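Side-chain contact in 3-hexulose-6-phosphate synthase (Mycobacterium gastri, PDB 3AJX), which is an enzyme of the HUMPS family, built as a TIM barrel of eight parallel strands ringed by helices: residues A[14-19]-A[45-50]. The protein carries 1 engineered substitution. Numbering follows the deposited sequence.
Sequences AALELA and TAVKKA
Leu16 reaches across from residues 14-19 and sets one methyl, CD2, among Ala46, Val47 and Ala50 of residues 45-50. The three are spaced i, i+1 and i+4 on their helix, so the methyl meets one side of the helix over about one turn. All three side-chain contacts are apolar and of ordinary van der Waals length: Leu16 CD2 lies 4.3 Å from Ala46 CB, 4.1 Å from Val47 CG2 and 4.2 Å from Ala50 CB. The leucine starts off to the side of the neighbouring helix and swings back to it, with CG anti to its own carbonyl carbon (chi1 -74°) and CD1 continuing the chain away from CA (chi2 175°), which leaves CD2 as the branch that touches.

The same methyl also rests on main chain, 3.8 Å from Ala46 O and 4.0 Å from Val47 CA. That carbonyl oxygen accepts the N-H of Ala50 within its own helix. No hydrogen bond joins the two segments.

Helix 12-22 follows strand 2-7, and helix 42-50 comes after strand 28-31 and the short helix 33-39; the two lie side by side on the outside of the TIM barrel. Their segments run nearly parallel, crossing at -25° with axes 10.0 Å apart at closest approach, and the backbones come nearest at Leu16 and Val47, whose CA atoms are 6.2 Å apart.

Val47, buried, has CG2 anti to its own carbonyl carbon, which places this methyl beside Leu16 CD2; its side chain also packs on Ile29 and Leu31 of strand 28-31, while Ala15 packs on Ile7 of strand 2-7. On the 45-50 helix, Lys48 points away from the contact and forms a salt bridge with Asp79.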
ATOM      1  N   ALA A  14     -19.506   1.339  -8.875  1.00 14.47           N
ATOM      2  CA  ALA A  14     -20.015   1.539  -7.519  1.00 14.05           C
ATOM      3  C   ALA A  14     -19.542   2.867  -6.937  1.00 14.24           C
ATOM      4  O   ALA A  14     -20.306   3.571  -6.274  1.00 13.64           O
ATOM      5  CB  ALA A  14     -19.569   0.390  -6.620  1.00 14.92           C
ATOM      6  N   ALA A  15     -18.279   3.199  -7.182  1.00 13.48           N
ATOM      7  CA  ALA A  15     -17.702   4.440  -6.678  1.00 12.01           C
ATOM      8  C   ALA A  15     -18.399   5.656  -7.281  1.00 12.55           C
ATOM      9  O   ALA A  15     -18.718   6.610  -6.574  1.00 12.53           O
ATOM     10  CB  ALA A  15     -16.203   4.482  -6.980  1.00 12.48           C
ATOM     11  N   LEU A  16     -18.634   5.620  -8.589  1.00 12.71           N
ATOM     12  CA  LEU A  16     -19.303   6.724  -9.271  1.00 13.63           C
ATOM     13  C   LEU A  16     -20.743   6.889  -8.793  1.00 14.26           C
ATOM     14  O   LEU A  16     -21.212   8.009  -8.585  1.00 13.40           O
ATOM     15  CB  LEU A  16     -19.292   6.494 -10.781  1.00 13.75           C
ATOM     16  CG  LEU A  16     -17.963   6.704 -11.505  1.00 15.77           C
ATOM     17  CD1 LEU A  16     -18.119   6.310 -12.965  1.00 16.50           C
ATOM     18  CD2 LEU A  16     -17.535   8.161 -11.386  1.00 14.42           C
ATOM     19  N   GLU A  17     -21.449   5.775  -8.624  1.00 15.26           N
ATOM     20  CA  GLU A  17     -22.828   5.841  -8.165  1.00 17.03           C
ATOM     21  C   GLU A  17     -22.894   6.439  -6.766  1.00 17.07           C
ATOM     22  O   GLU A  17     -23.744   7.283  -6.487  1.00 16.30           O
ATOM     23  CB  GLU A  17     -23.465   4.447  -8.171  1.00 19.43           C
ATOM     24  CG  GLU A  17     -24.868   4.419  -7.577  1.00 26.05           C
ATOM     25  CD  GLU A  17     -25.578   3.098  -7.803  1.00 30.50           C
ATOM     26  OE1 GLU A  17     -26.665   2.897  -7.216  1.00 33.08           O
ATOM     27  OE2 GLU A  17     -25.055   2.263  -8.573  1.00 32.53           O
ATOM     28  N   LEU A  18     -21.989   6.011  -5.888  1.00 14.48           N
ATOM     29  CA  LEU A  18     -21.967   6.527  -4.524  1.00 14.64           C
ATOM     30  C   LEU A  18     -21.604   8.004  -4.509  1.00 14.53           C
ATOM     31  O   LEU A  18     -22.255   8.803  -3.838  1.00 14.16           O
ATOM     32  CB  LEU A  18     -20.963   5.751  -3.666  1.00 13.44           C
ATOM     33  CG  LEU A  18     -20.879   6.215  -2.208  1.00 13.38           C
ATOM     34  CD1 LEU A  18     -22.244   6.072  -1.548  1.00 13.21           C
ATOM     35  CD2 LEU A  18     -19.841   5.402  -1.457  1.00 12.80           C
ATOM     36  N   ALA A  19     -20.561   8.365  -5.251  1.00 14.13           N
ATOM     37  CA  ALA A  19     -20.124   9.755  -5.308  1.00 14.36           C
ATOM     38  C   ALA A  19     -21.259  10.653  -5.795  1.00 15.02           C
ATOM     39  O   ALA A  19     -21.408  11.782  -5.333  1.00 13.92           O
ATOM     40  CB  ALA A  19     -18.913   9.890  -6.228  1.00 15.32           C
ATOM     41  N   THR A  45      -9.422   9.157 -12.175  1.00 11.57           N
ATOM     42  CA  THR A  45      -9.724  10.013 -13.309  1.00 11.19           C
ATOM     43  C   THR A  45     -11.222  10.131 -13.550  1.00 11.92           C
ATOM     44  O   THR A  45     -11.732  11.218 -13.815  1.00 12.31           O
ATOM     45  CB  THR A  45      -9.051   9.476 -14.578  1.00 11.15           C
ATOM     46  OG1 THR A  45      -7.656   9.273 -14.317  1.00 12.24           O
ATOM     47  CG2 THR A  45      -9.209  10.463 -15.726  1.00 11.95           C
ATOM     48  N   ALA A  46     -11.922   9.008 -13.441  1.00 11.48           N
ATOM     49  CA  ALA A  46     -13.366   8.987 -13.655  1.00 12.90           C
ATOM     50  C   ALA A  46     -14.117   9.821 -12.622  1.00 13.45           C
ATOM     51  O   ALA A  46     -15.029  10.573 -12.962  1.00 14.00           O
ATOM     52  CB  ALA A  46     -13.870   7.549 -13.632  1.00 14.33           C
ATOM     53  N   VAL A  47     -13.732   9.686 -11.358  1.00 12.15           N
ATOM     54  CA  VAL A  47     -14.389  10.428 -10.293  1.00 13.17           C
ATOM     55  C   VAL A  47     -14.117  11.926 -10.383  1.00 13.23           C
ATOM     56  O   VAL A  47     -15.019  12.738 -10.166  1.00 13.99           O
ATOM     57  CB  VAL A  47     -13.957   9.910  -8.905  1.00 13.48           C
ATOM     58  CG1 VAL A  47     -14.546  10.790  -7.807  1.00 15.06           C
ATOM     59  CG2 VAL A  47     -14.422   8.474  -8.730  1.00 15.98           C
ATOM     60  N   LYS A  48     -12.881  12.298 -10.708  1.00 12.53           N
ATOM     61  CA  LYS A  48     -12.540  13.716 -10.817  1.00 13.00           C
ATOM     62  C   LYS A  48     -13.300  14.336 -11.987  1.00 15.25           C
ATOM     63  O   LYS A  48     -13.744  15.480 -11.914  1.00 15.20           O
ATOM     64  CB  LYS A  48     -11.031  13.897 -11.019  1.00 12.78           C
ATOM     65  CG  LYS A  48     -10.574  15.361 -11.061  1.00 11.85           C
ATOM     66  CD  LYS A  48     -10.860  16.082  -9.745  1.00 12.35           C
ATOM     67  CE  LYS A  48     -10.394  17.530  -9.780  1.00 11.07           C
ATOM     68  NZ  LYS A  48     -10.637  18.225  -8.482  1.00 11.65           N
ATOM     69  N   LYS A  49     -13.455  13.569 -13.062  1.00 15.91           N
ATOM     70  CA  LYS A  49     -14.165  14.057 -14.240  1.00 17.28           C
ATOM     71  C   LYS A  49     -15.637  14.312 -13.921  1.00 16.85           C
ATOM     72  O   LYS A  49     -16.222  15.291 -14.389  1.00 17.95           O
ATOM     73  CB  LYS A  49     -14.056  13.046 -15.386  1.00 18.98           C
ATOM     74  CG  LYS A  49     -14.706  13.516 -16.681  1.00 22.28           C
ATOM     75  CD  LYS A  49     -14.676  12.436 -17.750  1.00 23.41           C
ATOM     76  CE  LYS A  49     -15.410  12.893 -19.003  1.00 25.73           C
ATOM     77  NZ  LYS A  49     -15.521  11.803 -20.009  1.00 28.40           N
ATOM     78  N   ALA A  50     -16.230  13.429 -13.122  1.00 15.36           N
ATOM     79  CA  ALA A  50     -17.634  13.555 -12.741  1.00 15.21           C
ATOM     80  C   ALA A  50     -17.858  14.611 -11.657  1.00 16.44           C
ATOM     81  O   ALA A  50     -18.973  15.106 -11.488  1.00 16.73           O
ATOM     82  CB  ALA A  50     -18.166  12.205 -12.268  1.00 16.18           C
TER